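Local structure of glutathione S-transferase 2 (Onchocerca volvulus, 1TU7) at residues T6-A14 against R195-G204; P122-A133 against C168-F178. The protein conjugates glutathione to electrophilic compounds as a homodimeric pi-class transferase and appears to play a central role in the parasite's detoxification system. All blocks are in the same frame, centred on the assembly; numbering follows the deposited sequence.

Contact 1 (T6-A14 against R195-G204); sequences TYFSIRGLA and RDAAKVPVNG. With GSH (glutathione), chain C; GOL (glycerol), chain D.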
loop_
_atom_site.group_PDB
_atom_site.type_symbol
_atom_site.label_atom_id
_atom_site.label_comp_id
_atom_site.label_asym_id
_atom_site.label_seq_id
_atom_site.Cartn_x
_atom_site.Cartn_y
_atom_site.Cartn_z
ATOM N N THR A 6 -6.495 8.741 15.291
ATOM C CA THR A 6 -6.829 7.669 16.216
ATOM C C THR A 6 -6.005 6.446 15.858
ATOM O O THR A 6 -6.049 5.965 14.726
ATOM C CB THR A 6 -8.323 7.383 16.149
ATOM O OG1 THR A 6 -9.023 8.559 16.581
ATOM C CG2 THR A 6 -8.713 6.272 17.118
ATOM N N TYR A 7 -5.224 5.966 16.825
ATOM C CA TYR A 7 -4.432 4.761 16.665
ATOM C C TYR A 7 -4.141 4.201 18.049
ATOM O O TYR A 7 -4.496 4.784 19.059
ATOM C CB TYR A 7 -3.109 5.055 15.930
ATOM C CG TYR A 7 -2.364 3.827 15.448
ATOM C CD1 TYR A 7 -1.109 3.511 15.958
ATOM C CD2 TYR A 7 -2.920 2.961 14.529
ATOM C CE1 TYR A 7 -0.410 2.401 15.544
ATOM C CE2 TYR A 7 -2.221 1.837 14.091
ATOM C CZ TYR A 7 -0.952 1.575 14.594
ATOM O OH TYR A 7 -0.228 0.481 14.191
ATOM N N PHE A 8 -3.504 3.052 18.091
ATOM C CA PHE A 8 -3.060 2.502 19.365
ATOM C C PHE A 8 -1.917 3.338 19.932
ATOM O O PHE A 8 -1.332 4.213 19.262
ATOM C CB PHE A 8 -2.689 1.042 19.139
ATOM C CG PHE A 8 -3.844 0.234 18.625
ATOM C CD1 PHE A 8 -3.953 -0.110 17.281
ATOM C CD2 PHE A 8 -4.894 -0.079 19.479
ATOM C CE1 PHE A 8 -5.041 -0.802 16.793
ATOM C CE2 PHE A 8 -6.001 -0.772 19.001
ATOM C CZ PHE A 8 -6.082 -1.141 17.649
ATOM N N SER A 9 -1.573 3.065 21.181
ATOM C CA SER A 9 -0.567 3.829 21.878
ATOM C C SER A 9 0.815 3.243 21.650
ATOM O O SER A 9 1.543 2.905 22.575
ATOM C CB SER A 9 -0.886 3.961 23.367
ATOM O OG SER A 9 -0.233 5.096 23.868
ATOM N N ILE A 10 1.157 3.128 20.374
ATOM C CA ILE A 10 2.438 2.628 19.899
ATOM C C ILE A 10 2.745 3.441 18.648
ATOM O O ILE A 10 1.881 4.143 18.114
ATOM C CB ILE A 10 2.391 1.111 19.508
ATOM C CG1 ILE A 10 1.452 0.889 18.329
ATOM C CG2 ILE A 10 2.021 0.256 20.720
ATOM C CD1 ILE A 10 1.475 -0.502 17.715
ATOM N N ARG A 11 3.962 3.304 18.149
ATOM C CA ARG A 11 4.344 3.966 16.922
ATOM C C ARG A 11 3.644 3.322 15.735
ATOM O O ARG A 11 2.786 3.950 15.106
ATOM C CB ARG A 11 5.842 3.999 16.783
ATOM C CG ARG A 11 6.484 4.950 17.796
ATOM C CD ARG A 11 7.955 4.733 18.074
ATOM N NE ARG A 11 8.778 4.964 16.916
ATOM C CZ ARG A 11 10.082 5.203 16.966
ATOM N NH1 ARG A 11 10.714 5.236 18.120
ATOM N NH2 ARG A 11 10.775 5.397 15.863
ATOM N N GLY A 12 3.980 2.072 15.456
ATOM C CA GLY A 12 3.287 1.311 14.445
ATOM C C GLY A 12 3.048 2.057 13.149
ATOM O O GLY A 12 3.918 2.757 12.649
ATOM N N LEU A 13 1.859 1.884 12.589
ATOM C CA LEU A 13 1.500 2.466 11.298
ATOM C C LEU A 13 1.189 3.921 11.360
ATOM O O LEU A 13 1.189 4.589 10.321
ATOM C CB LEU A 13 0.270 1.749 10.733
ATOM C CG LEU A 13 0.437 0.263 10.448
ATOM C CD1 LEU A 13 -0.897 -0.293 10.016
ATOM C CD2 LEU A 13 1.510 0.023 9.390
ATOM N N ALA A 14 0.891 4.435 12.543
ATOM C CA ALA A 14 0.514 5.834 12.706
ATOM C C ALA A 14 1.707 6.732 12.686
ATOM O O ALA A 14 1.533 7.903 12.400
ATOM C CB ALA A 14 -0.247 6.060 13.983
ATOM N N ARG A 195 9.495 11.444 22.737
ATOM C CA ARG A 195 9.101 10.083 22.454
ATOM C C ARG A 195 10.065 9.098 23.085
ATOM O O ARG A 195 9.646 8.069 23.645
ATOM C CB ARG A 195 9.043 9.928 20.936
ATOM C CG ARG A 195 8.516 8.612 20.428
ATOM C CD ARG A 195 8.446 8.622 18.910
ATOM N NE ARG A 195 9.758 8.697 18.306
ATOM C CZ ARG A 195 10.001 8.649 17.005
ATOM N NH1 ARG A 195 9.013 8.536 16.127
ATOM N NH2 ARG A 195 11.247 8.646 16.575
ATOM N N ASP A 196 11.351 9.414 23.024
ATOM C CA ASP A 196 12.369 8.576 23.619
ATOM C C ASP A 196 12.280 8.606 25.136
ATOM O O ASP A 196 12.452 7.576 25.783
ATOM C CB ASP A 196 13.744 9.032 23.183
ATOM C CG ASP A 196 14.819 8.076 23.598
ATOM O OD1 ASP A 196 15.874 8.578 24.043
ATOM O OD2 ASP A 196 14.719 6.818 23.507
ATOM N N ALA A 197 12.014 9.776 25.703
ATOM C CA ALA A 197 11.926 9.900 27.162
ATOM C C ALA A 197 10.826 8.996 27.701
ATOM O O ALA A 197 10.979 8.386 28.772
ATOM C CB ALA A 197 11.694 11.345 27.584
ATOM N N ALA A 198 9.712 8.938 26.973
ATOM C CA ALA A 198 8.544 8.132 27.330
ATOM C C ALA A 198 8.691 6.670 26.928
ATOM O O ALA A 198 7.820 5.846 27.278
ATOM C CB ALA A 198 7.302 8.727 26.675
ATOM N N LYS A 199 9.780 6.328 26.218
ATOM C CA LYS A 199 9.997 4.984 25.689
ATOM C C LYS A 199 8.740 4.450 25.028
ATOM O O LYS A 199 8.266 3.329 25.296
ATOM C CB LYS A 199 10.506 4.050 26.784
ATOM C CG LYS A 199 11.842 4.428 27.326
ATOM C CD LYS A 199 12.456 3.382 28.239
ATOM C CE LYS A 199 13.900 3.789 28.622
ATOM N NZ LYS A 199 14.476 2.926 29.718
ATOM N N VAL A 200 8.189 5.241 24.106
ATOM C CA VAL A 200 6.961 4.857 23.419
ATOM C C VAL A 200 7.239 3.550 22.678
ATOM O O VAL A 200 8.229 3.471 21.948
ATOM C CB VAL A 200 6.503 5.932 22.402
ATOM C CG1 VAL A 200 5.339 5.421 21.602
ATOM C CG2 VAL A 200 6.174 7.237 23.106
ATOM N N PRO A 201 6.425 2.512 22.862
ATOM C CA PRO A 201 6.711 1.256 22.166
ATOM C C PRO A 201 6.609 1.409 20.658
ATOM O O PRO A 201 5.725 2.098 20.168
ATOM C CB PRO A 201 5.637 0.294 22.675
ATOM C CG PRO A 201 5.069 0.904 23.833
ATOM C CD PRO A 201 5.256 2.397 23.755
ATOM N N VAL A 202 7.524 0.789 19.940
ATOM C CA VAL A 202 7.430 0.757 18.483
ATOM C C VAL A 202 6.230 -0.075 18.046
ATOM O O VAL A 202 5.497 0.303 17.140
ATOM C CB VAL A 202 8.726 0.234 17.812
ATOM C CG1 VAL A 202 8.570 0.161 16.300
ATOM C CG2 VAL A 202 9.922 1.104 18.201
ATOM N N ASN A 203 6.084 -1.243 18.683
ATOM C CA ASN A 203 5.120 -2.248 18.263
ATOM C C ASN A 203 4.176 -2.612 19.401
ATOM O O ASN A 203 4.422 -2.295 20.550
ATOM C CB ASN A 203 5.877 -3.484 17.772
ATOM C CG ASN A 203 6.919 -3.122 16.724
ATOM O OD1 ASN A 203 8.153 -3.267 16.923
ATOM N ND2 ASN A 203 6.429 -2.581 15.643
ATOM N N GLY A 204 3.073 -3.258 19.047
ATOM C CA GLY A 204 2.014 -3.606 19.993
ATOM C C GLY A 204 2.322 -4.729 20.948
ATOM O O GLY A 204 1.611 -4.931 21.943
HETATM N N1 GSH C . -3.550 -1.315 5.446
HETATM C CA1 GSH C . -3.824 -0.817 6.739
HETATM C C1 GSH C . -3.357 0.561 6.946
HETATM O O11 GSH C . -2.176 0.825 6.356
HETATM O O12 GSH C . -3.846 1.512 7.658
HETATM C CB1 GSH C . -3.635 -1.653 7.932
HETATM C CG1 GSH C . -4.353 -1.263 9.198
HETATM C CD1 GSH C . -4.067 -2.257 10.313
HETATM O OE1 GSH C . -3.447 -3.422 10.006
HETATM N N2 GSH C . -4.414 -1.931 11.529
HETATM C CA2 GSH C . -4.139 -2.762 12.702
HETATM C C2 GSH C . -5.346 -2.780 13.557
HETATM O O2 GSH C . -6.230 -1.722 13.546
HETATM C CB2 GSH C . -3.004 -2.171 13.533
HETATM S SG2 GSH C . -1.403 -2.412 12.732
HETATM N N3 GSH C . -5.580 -3.829 14.326
HETATM C CA3 GSH C . -6.753 -3.806 15.158
HETATM C C3 GSH C . -7.687 -4.915 14.799
HETATM O O31 GSH C . -7.790 -5.446 13.598
HETATM O O32 GSH C . -8.496 -5.396 15.837
HETATM C C1 GOL D . 12.958 4.242 22.490
HETATM O O1 GOL D . 13.644 3.018 22.448
HETATM C C2 GOL D . 11.633 4.000 21.788
HETATM O O2 GOL D . 10.877 3.046 22.517
HETATM C C3 GOL D . 10.918 5.350 21.706
HETATM O O3 GOL D . 9.816 5.247 20.827
#
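Arg11 leaves its backbone with CG beside N and Arg195 with CG opposite N, but both chains run straight at chi2 and bend at chi3 (64° and 66°), which lays one guanidinium flat on the other. The side chains cross at about a right angle, yet their planar ends stack with CZ of Arg11 3.4 Å from CZ of Arg195 and the planes 11° apart. The two positive charges are probably balanced by nearby acids: Arg11 NH2 forms salt bridges with Asp159 and Glu156, and Arg195 NH1 with Glu15. Arginine suits the place, since its flat cation can stack through its face while bonding through its rim. Val202 CG2 covers the opposite face of the Arg11 guanidinium, and NH1 of Arg11 donates to O3 of a glycerol, probably from the crystallisation liquor, 2.9 Å away, which also bonds to the carbonyl of Val200. The backbones meet through two successive bonds, Arg11 N to Pro201 O at 2.9 Å and Gly12 N to Val202 O at 2.9 Å. Ile10 reaches along the tail, its CG2 3.5 Å from Asn203 O and its CD1 3.5 Å from Gly204 N, while CG2 also packs on Pro201 CB. Gly12 suits its place, with positive phi and the Tyr7 hydroxyl close beside its CA. That hydroxyl accepts a bond from Leu13 N, 3.0 Å from Tyr7 OH, and lies 3.4 Å from SG2 of glutathione. The C-terminal tail thus packs against the loop following the first strand of the thioredoxin-like domain, the segment that carries the tyrosine of the glutathione site in pi-class transferases.

Contact 2 (P122-A133 against C168-F178); sequences PGELAKFEKLLA and CLDKFPLLKVF. Unlike the reference sequence in segment 168-178: Val177 (reference Ala).
Glu129 meets the first turn of helix 173-183 with both carboxylate oxygens. Leu174 N donates to Glu129 OE1 at 2.8 Å, on the syn lone pair, and Leu175 N donates to Glu129 OE2 at 2.9 Å, 20° out of the carboxylate plane. CG of Glu129 lies anti to the backbone N (chi1 178°) and the chain then bends at chi2, turning the carboxylate to the end of the other helix. Glutamate is long enough for this reach, and its charge probably gains from the positive end of the helix dipole. Beside it, the Phe172 ring lies against helix 109-132: Leu125 CB sits over one face in a CH-pi contact, 3.9 Å from the ring centroid, while Ala126, being small, lets CE2 of Phe172 come within 3.6 Å of its CA.

Phe172, at the N-cap position, closes a type I turn from Leu169, and its CB points toward helix 109-132. The short helical segments cross at 80°, their axes 8.9 Å apart, and Leu175 fits as a knob into a hole formed by Leu125, Phe128, Glu129 and Leu132, joining two helices of the all-helical C-terminal domain. Leu175 CD2 reaches to 4.0 Å from Phe128 CB. Farther out, Leu132 CD2 approaches Phe178 CB, and Phe178 in turn packs on Leu154 and Leu158 of helix 149-164. On another side of helix 109-132, Lys127 bonds to Phe47 O of the second subunit.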
loop_
_atom_site.group_PDB
_atom_site.type_symbol
_atom_site.label_atom_id
_atom_site.label_comp_id
_atom_site.label_asym_id
_atom_site.label_seq_id
_atom_site.Cartn_x
_atom_site.Cartn_y
_atom_site.Cartn_z
ATOM N N PRO A 122 20.336 -5.979 5.469
ATOM C CA PRO A 122 21.321 -5.218 4.687
ATOM C C PRO A 122 20.939 -5.068 3.209
ATOM O O PRO A 122 21.019 -3.959 2.706
ATOM C CB PRO A 122 22.617 -6.037 4.870
ATOM C CG PRO A 122 22.389 -6.697 6.241
ATOM C CD PRO A 122 20.951 -7.112 6.192
ATOM N N GLY A 123 20.509 -6.137 2.548
ATOM C CA GLY A 123 20.106 -6.061 1.158
ATOM C C GLY A 123 18.900 -5.178 0.943
ATOM O O GLY A 123 18.744 -4.545 -0.118
ATOM N N GLU A 124 18.013 -5.151 1.927
ATOM C CA GLU A 124 16.850 -4.284 1.801
ATOM C C GLU A 124 17.258 -2.827 1.927
ATOM O O GLU A 124 16.810 -1.997 1.134
ATOM C CB GLU A 124 15.774 -4.664 2.815
ATOM C CG GLU A 124 15.174 -6.040 2.542
ATOM C CD GLU A 124 14.814 -6.200 1.086
ATOM O OE1 GLU A 124 15.455 -7.040 0.383
ATOM O OE2 GLU A 124 13.948 -5.443 0.616
ATOM N N LEU A 125 18.118 -2.505 2.883
ATOM C CA LEU A 125 18.587 -1.134 3.008
ATOM C C LEU A 125 19.381 -0.695 1.803
ATOM O O LEU A 125 19.307 0.456 1.403
ATOM C CB LEU A 125 19.437 -0.958 4.266
ATOM C CG LEU A 125 18.713 -1.123 5.591
ATOM C CD1 LEU A 125 19.675 -1.089 6.757
ATOM C CD2 LEU A 125 17.649 -0.001 5.795
ATOM N N ALA A 126 20.131 -1.620 1.222
ATOM C CA ALA A 126 20.911 -1.291 0.045
ATOM C C ALA A 126 20.044 -0.775 -1.081
ATOM O O ALA A 126 20.452 0.109 -1.840
ATOM C CB ALA A 126 21.699 -2.494 -0.416
ATOM N N LYS A 127 18.831 -1.309 -1.209
ATOM C CA LYS A 127 17.930 -0.862 -2.255
ATOM C C LYS A 127 17.585 0.608 -2.038
ATOM O O LYS A 127 17.502 1.386 -2.978
ATOM C CB LYS A 127 16.647 -1.709 -2.254
ATOM C CG LYS A 127 16.880 -3.114 -2.732
ATOM C CD LYS A 127 15.724 -4.064 -2.372
ATOM C CE LYS A 127 16.007 -5.471 -2.887
ATOM N NZ LYS A 127 14.858 -6.395 -2.635
ATOM N N PHE A 128 17.348 0.982 -0.789
ATOM C CA PHE A 128 17.062 2.386 -0.450
ATOM C C PHE A 128 18.255 3.331 -0.613
ATOM O O PHE A 128 18.082 4.464 -1.035
ATOM C CB PHE A 128 16.504 2.522 0.954
ATOM C CG PHE A 128 15.200 1.866 1.133
ATOM C CD1 PHE A 128 15.074 0.722 1.852
ATOM C CD2 PHE A 128 14.075 2.401 0.506
ATOM C CE1 PHE A 128 13.840 0.124 1.996
ATOM C CE2 PHE A 128 12.860 1.816 0.650
ATOM C CZ PHE A 128 12.755 0.665 1.379
ATOM N N GLU A 129 19.442 2.867 -0.222
ATOM C CA GLU A 129 20.641 3.659 -0.352
ATOM C C GLU A 129 20.843 3.998 -1.838
ATOM O O GLU A 129 21.198 5.135 -2.173
ATOM C CB GLU A 129 21.821 2.868 0.214
ATOM C CG GLU A 129 23.180 3.543 0.106
ATOM C CD GLU A 129 23.430 4.609 1.139
ATOM O OE1 GLU A 129 24.474 5.292 1.043
ATOM O OE2 GLU A 129 22.636 4.778 2.073
ATOM N N LYS A 130 20.623 3.023 -2.704
ATOM C CA LYS A 130 20.745 3.190 -4.142
ATOM C C LYS A 130 19.671 4.139 -4.701
ATOM O O LYS A 130 19.960 5.013 -5.509
ATOM C CB LYS A 130 20.740 1.840 -4.867
ATOM C CG LYS A 130 20.892 1.899 -6.387
ATOM C CD LYS A 130 21.143 0.512 -6.950
ATOM C CE LYS A 130 21.463 0.572 -8.447
ATOM N NZ LYS A 130 21.718 -0.765 -9.053
ATOM N N LEU A 131 18.432 3.947 -4.273
ATOM C CA LEU A 131 17.327 4.719 -4.846
ATOM C C LEU A 131 17.387 6.151 -4.372
ATOM O O LEU A 131 17.152 7.069 -5.150
ATOM C CB LEU A 131 16.009 4.087 -4.447
ATOM C CG LEU A 131 14.834 3.953 -5.395
ATOM C CD1 LEU A 131 13.481 3.997 -4.634
ATOM C CD2 LEU A 131 14.891 4.699 -6.699
ATOM N N LEU A 132 17.739 6.362 -3.106
ATOM C CA LEU A 132 17.785 7.710 -2.565
ATOM C C LEU A 132 18.724 8.618 -3.381
ATOM O O LEU A 132 18.443 9.809 -3.537
ATOM C CB LEU A 132 18.177 7.663 -1.097
ATOM C CG LEU A 132 18.272 8.989 -0.365
ATOM C CD1 LEU A 132 16.914 9.679 -0.313
ATOM C CD2 LEU A 132 18.778 8.743 1.027
ATOM N N ALA A 133 19.796 8.035 -3.929
ATOM C CA ALA A 133 20.781 8.765 -4.709
ATOM C C ALA A 133 20.214 9.440 -5.946
ATOM O O ALA A 133 20.829 10.344 -6.501
ATOM C CB ALA A 133 21.886 7.804 -5.133
ATOM N N CYS A 168 22.909 -0.804 11.933
ATOM C CA CYS A 168 22.425 -1.211 10.601
ATOM C C CYS A 168 22.725 -0.230 9.460
ATOM O O CYS A 168 22.739 -0.641 8.294
ATOM C CB CYS A 168 20.918 -1.553 10.597
ATOM S SG CYS A 168 19.794 -0.173 10.903
ATOM N N LEU A 169 22.929 1.040 9.801
ATOM C CA LEU A 169 23.219 2.063 8.794
ATOM C C LEU A 169 24.695 2.380 8.638
ATOM O O LEU A 169 25.059 3.289 7.866
ATOM C CB LEU A 169 22.456 3.348 9.082
ATOM C CG LEU A 169 20.934 3.218 9.207
ATOM C CD1 LEU A 169 20.268 4.609 9.283
ATOM C CD2 LEU A 169 20.339 2.357 8.093
ATOM N N ASP A 170 25.545 1.609 9.318
ATOM C CA ASP A 170 26.995 1.818 9.266
ATOM C C ASP A 170 27.486 1.840 7.828
ATOM O O ASP A 170 28.313 2.689 7.462
ATOM C CB ASP A 170 27.720 0.674 10.003
ATOM C CG ASP A 170 27.777 0.865 11.511
ATOM O OD1 ASP A 170 27.261 1.876 12.047
ATOM O OD2 ASP A 170 28.329 0.012 12.247
ATOM N N LYS A 171 27.002 0.907 7.010
ATOM C CA LYS A 171 27.460 0.752 5.637
ATOM C C LYS A 171 26.630 1.518 4.605
ATOM O O LYS A 171 26.848 1.391 3.399
ATOM C CB LYS A 171 27.491 -0.731 5.281
ATOM C CG LYS A 171 28.413 -1.553 6.185
ATOM C CD LYS A 171 28.642 -2.961 5.647
ATOM C CE LYS A 171 29.561 -3.780 6.555
ATOM N NZ LYS A 171 30.325 -2.921 7.512
ATOM N N PHE A 172 25.691 2.345 5.078
ATOM C CA PHE A 172 24.772 3.065 4.197
ATOM C C PHE A 172 24.802 4.545 4.524
ATOM O O PHE A 172 23.988 5.053 5.256
ATOM C CB PHE A 172 23.369 2.482 4.349
ATOM C CG PHE A 172 23.315 1.022 4.067
ATOM C CD1 PHE A 172 23.106 0.112 5.088
ATOM C CD2 PHE A 172 23.524 0.535 2.783
ATOM C CE1 PHE A 172 23.080 -1.245 4.823
ATOM C CE2 PHE A 172 23.517 -0.820 2.516
ATOM C CZ PHE A 172 23.283 -1.711 3.533
ATOM N N PRO A 173 25.805 5.247 4.036
ATOM C CA PRO A 173 26.024 6.629 4.461
ATOM C C PRO A 173 24.932 7.618 4.059
ATOM O O PRO A 173 24.646 8.555 4.811
ATOM C CB PRO A 173 27.381 6.965 3.824
ATOM C CG PRO A 173 27.506 6.005 2.698
ATOM C CD PRO A 173 26.827 4.769 3.094
ATOM N N LEU A 174 24.337 7.448 2.889
ATOM C CA LEU A 174 23.239 8.346 2.505
ATOM C C LEU A 174 22.044 8.154 3.451
ATOM O O LEU A 174 21.449 9.117 3.902
ATOM C CB LEU A 174 22.796 8.140 1.070
ATOM C CG LEU A 174 23.858 8.373 -0.019
ATOM C CD1 LEU A 174 23.309 8.051 -1.395
ATOM C CD2 LEU A 174 24.354 9.783 0.019
ATOM N N LEU A 175 21.729 6.919 3.788
ATOM C CA LEU A 175 20.639 6.660 4.721
ATOM C C LEU A 175 20.936 7.154 6.109
ATOM O O LEU A 175 20.067 7.714 6.774
ATOM C CB LEU A 175 20.301 5.190 4.757
ATOM C CG LEU A 175 19.742 4.589 3.476
ATOM C CD1 LEU A 175 19.530 3.082 3.626
ATOM C CD2 LEU A 175 18.465 5.269 3.068
ATOM N N LYS A 176 22.161 6.928 6.577
ATOM C CA LYS A 176 22.556 7.342 7.920
ATOM C C LYS A 176 22.451 8.876 8.024
ATOM O O LYS A 176 21.892 9.376 9.004
ATOM C CB LYS A 176 23.976 6.861 8.234
ATOM C CG LYS A 176 24.409 7.172 9.680
ATOM C CD LYS A 176 25.854 6.769 9.934
ATOM C CE LYS A 176 26.322 7.168 11.308
ATOM N NZ LYS A 176 25.667 6.383 12.354
ATOM N N VAL A 177 22.948 9.589 7.011
ATOM C CA VAL A 177 22.912 11.054 7.023
ATOM C C VAL A 177 21.476 11.571 6.891
ATOM O O VAL A 177 21.088 12.539 7.550
ATOM C CB VAL A 177 23.822 11.611 5.908
ATOM C CG1 VAL A 177 23.692 13.101 5.758
ATOM C CG2 VAL A 177 25.239 11.243 6.257
ATOM N N PHE A 178 20.686 10.891 6.064
ATOM C CA PHE A 178 19.279 11.260 5.913
ATOM C C PHE A 178 18.519 11.117 7.247
ATOM O O PHE A 178 17.734 11.978 7.630
ATOM C CB PHE A 178 18.610 10.425 4.812
ATOM C CG PHE A 178 17.109 10.541 4.791
ATOM C CD1 PHE A 178 16.308 9.691 5.555
ATOM C CD2 PHE A 178 16.497 11.509 4.023
ATOM C CE1 PHE A 178 14.939 9.842 5.542
ATOM C CE2 PHE A 178 15.138 11.643 4.022
ATOM C CZ PHE A 178 14.344 10.805 4.776
#

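In the fold
Contact 1 joins the ends of the chain: strand 3-8 and the loop after it belong to the thioredoxin-like N-terminal domain, whereas 195-204 takes in the last turn of helix 186-197 and the tail after it. Contact 2 lies wholly within the helical C-terminal domain, and both its segments fall in the sequence between those of contact 1. The centres are 24 Å apart and the nearest atoms about 12 Å. Helix 173-183 of contact 2 is followed directly in the chain by helix 186-197 of contact 1. Contact 1 thus joins the N-terminal domain, beside bound glutathione, to the end of the chain's C-terminal part, while contact 2 joins helices away from that site.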